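Long-range contact in pngf-ii (PDB 4R4X), which probably removes N-linked glycans from glycoproteins as a peptide:N-glycosidase, hydrolysing the side-chain amide bond of the glycan-bearing asparagine: residues I208-G212 / Y263-T267. Coordinates in Å, arbitrary orientation, origin at the centre of the assembly. Numbering follows the deposited sequence.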
ATOM      1  N   ILE A 208       8.502  -5.520  20.544  1.00 19.30           N
ATOM      2  CA  ILE A 208       7.087  -5.139  20.571  1.00 18.25           C
ATOM      3  C   ILE A 208       6.578  -4.860  21.987  1.00 17.58           C
ATOM      4  O   ILE A 208       6.641  -5.728  22.863  1.00 17.37           O
ATOM      5  CB  ILE A 208       6.238  -6.259  19.954  1.00 18.06           C
ATOM      6  CG1 ILE A 208       6.725  -6.514  18.526  1.00 18.40           C
ATOM      7  CG2 ILE A 208       4.751  -5.885  19.981  1.00 17.77           C
ATOM      8  CD1 ILE A 208       5.913  -7.512  17.750  1.00 18.59           C
ATOM      9  N   GLN A 209       6.050  -3.663  22.200  1.00 16.93           N
ATOM     10  CA  GLN A 209       5.362  -3.341  23.435  1.00 17.05           C
ATOM     11  C   GLN A 209       3.890  -3.707  23.309  1.00 16.91           C
ATOM     12  O   GLN A 209       3.271  -3.524  22.237  1.00 15.66           O
ATOM     13  CB  GLN A 209       5.528  -1.866  23.757  1.00 18.97           C
ATOM     14  CG  GLN A 209       6.993  -1.449  23.858  1.00 21.16           C
ATOM     15  CD  GLN A 209       7.166   0.057  23.893  1.00 22.37           C
ATOM     16  OE1 GLN A 209       7.777   0.652  23.011  1.00 29.44           O
ATOM     17  NE2 GLN A 209       6.653   0.662  24.908  1.00 23.18           N
ATOM     18  N   ARG A 210       3.320  -4.203  24.399  1.00 16.23           N
ATOM     19  CA  ARG A 210       1.922  -4.637  24.395  1.00 16.00           C
ATOM     20  C   ARG A 210       1.172  -3.992  25.535  1.00 16.28           C
ATOM     21  O   ARG A 210       1.624  -4.003  26.674  1.00 15.91           O
ATOM     22  CB  ARG A 210       1.821  -6.154  24.519  1.00 15.49           C
ATOM     23  CG  ARG A 210       2.649  -6.907  23.495  1.00 15.96           C
ATOM     24  CD  ARG A 210       2.308  -8.402  23.443  1.00 15.96           C
ATOM     25  NE  ARG A 210       2.938  -8.994  22.260  1.00 16.49           N
ATOM     26  CZ  ARG A 210       4.237  -9.250  22.138  1.00 17.49           C
ATOM     27  NH1 ARG A 210       4.706  -9.736  20.996  1.00 19.15           N
ATOM     28  NH2 ARG A 210       5.092  -9.011  23.145  1.00 17.93           N
ATOM     29  N   PHE A 211       0.023  -3.421  25.235  1.00 14.96           N
ATOM     30  CA  PHE A 211      -0.771  -2.746  26.254  1.00 15.00           C
ATOM     31  C   PHE A 211      -2.204  -3.263  26.157  1.00 14.80           C
ATOM     32  O   PHE A 211      -2.528  -4.055  25.263  1.00 13.95           O
ATOM     33  CB  PHE A 211      -0.744  -1.234  26.042  1.00 15.55           C
ATOM     34  CG  PHE A 211       0.638  -0.633  26.014  1.00 15.69           C
ATOM     35  CD1 PHE A 211       1.269  -0.228  27.201  1.00 15.99           C
ATOM     36  CD2 PHE A 211       1.317  -0.487  24.816  1.00 16.01           C
ATOM     37  CE1 PHE A 211       2.538   0.329  27.161  1.00 16.28           C
ATOM     38  CE2 PHE A 211       2.577   0.060  24.773  1.00 16.73           C
ATOM     39  CZ  PHE A 211       3.197   0.458  25.948  1.00 16.93           C
ATOM     40  N   GLY A 212      -3.060  -2.843  27.085  1.00 14.91           N
ATOM     41  CA  GLY A 212      -4.468  -3.215  27.055  1.00 14.90           C
ATOM     42  C   GLY A 212      -4.663  -4.719  27.152  1.00 14.87           C
ATOM     43  O   GLY A 212      -5.560  -5.276  26.520  1.00 13.90           O
ATOM     44  N   TYR A 263       1.237   8.004  24.234  1.00 14.47           N
ATOM     45  CA  TYR A 263       2.242   7.077  24.801  1.00 15.62           C
ATOM     46  C   TYR A 263       2.437   7.254  26.310  1.00 15.52           C
ATOM     47  O   TYR A 263       2.663   6.285  27.031  1.00 15.45           O
ATOM     48  CB  TYR A 263       3.591   7.217  24.071  1.00 16.69           C
ATOM     49  CG  TYR A 263       4.631   6.151  24.375  1.00 17.90           C
ATOM     50  CD1 TYR A 263       4.380   4.812  24.105  1.00 19.23           C
ATOM     51  CD2 TYR A 263       5.895   6.493  24.879  1.00 19.48           C
ATOM     52  CE1 TYR A 263       5.332   3.836  24.356  1.00 19.82           C
ATOM     53  CE2 TYR A 263       6.869   5.522  25.095  1.00 20.18           C
ATOM     54  CZ  TYR A 263       6.577   4.203  24.836  1.00 19.81           C
ATOM     55  OH  TYR A 263       7.495   3.204  25.060  1.00 19.81           O
ATOM     56  N   THR A 264       2.322   8.476  26.787  1.00 15.97           N
ATOM     57  CA  THR A 264       2.321   8.731  28.234  1.00 16.58           C
ATOM     58  C   THR A 264       1.175   7.964  28.911  1.00 16.69           C
ATOM     59  O   THR A 264       1.374   7.316  29.933  1.00 16.93           O
ATOM     60  CB  THR A 264       2.155  10.225  28.539  1.00 17.07           C
ATOM     61  OG1 THR A 264       2.880  10.987  27.564  1.00 16.96           O
ATOM     62  CG2 THR A 264       2.676  10.532  29.941  1.00 17.56           C
ATOM     63  N   GLY A 265      -0.013   8.025  28.311  1.00 16.56           N
ATOM     64  CA  GLY A 265      -1.147   7.242  28.774  1.00 16.64           C
ATOM     65  C   GLY A 265      -0.887   5.744  28.743  1.00 16.11           C
ATOM     66  O   GLY A 265      -1.178   5.035  29.707  1.00 16.42           O
ATOM     67  N   LEU A 266      -0.345   5.248  27.643  1.00 15.94           N
ATOM     68  CA  LEU A 266      -0.083   3.818  27.529  1.00 15.52           C
ATOM     69  C   LEU A 266       0.968   3.334  28.532  1.00 15.56           C
ATOM     70  O   LEU A 266       0.812   2.257  29.116  1.00 14.79           O
ATOM     71  CB  LEU A 266       0.349   3.457  26.115  1.00 15.37           C
ATOM     72  CG  LEU A 266      -0.656   3.631  24.971  1.00 15.19           C
ATOM     73  CD1 LEU A 266       0.082   3.565  23.658  1.00 15.61           C
ATOM     74  CD2 LEU A 266      -1.723   2.547  24.999  1.00 15.91           C
ATOM     75  N   THR A 267       2.034   4.102  28.736  1.00 15.59           N
ATOM     76  CA  THR A 267       3.136   3.616  29.571  1.00 17.68           C
ATOM     77  C   THR A 267       2.908   3.853  31.060  1.00 18.14           C
ATOM     78  O   THR A 267       3.301   3.017  31.897  1.00 18.50           O
ATOM     79  CB  THR A 267       4.485   4.253  29.186  1.00 18.10           C
ATOM     80  OG1 THR A 267       4.371   5.659  29.283  1.00 19.06           O
ATOM     81  CG2 THR A 267       4.895   3.874  27.789  1.00 19.34           C
TER
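Strand 209-211 is the short outermost strand of an antiparallel sheet in the PNGase F-type region, built in that family of jelly-roll beta-sandwiches, and here one face of it meets helix 262-268. The strand and helix run nearly crosswise, at 78°, and the axes of the two segments come no closer than 10.0 Å, so side chains bridge the gap. At the start, Ile-208 turns from the helix and packs on Phe-191 of the neighbouring sheet. Gln-209, backbone-bonded to Leu-218 of the next strand, points toward the helix; its side-chain amide NE2 donates to Tyr-263 OH at 2.7 Å, a nearly straight hydrogen bond that arrives at the edge of the tyrosine ring. Tyr-263 leaves its own CA sideways, but chi1 in the t well carries the phenol across to the strand. Arg-210 faces the other way, salt-bridged to Glu-194 and Asp-205. Phe-211, like Gln-209, points toward the helix, and it is the main apolar element of the contact: the ring fits against Tyr-263, Leu-266 and Thr-267, its CZ 4.3 Å from Tyr-263 CE1 and 4.2 Å from Thr-267 CG2. Ile-216 of strand 216-222 touches both Phe-211 and Leu-266, tying the pair to the sheet. Gly-212 then leaves the strand with a positive phi, a conformation that suits glycine. Near the surface, this is packing of a short helix on the face of the sheet, near its edge strand. Over one face of the Phe-211 ring lies Leu-266 CB, 3.9 Å from the centroid and 8° off the normal, a CH-pi contact.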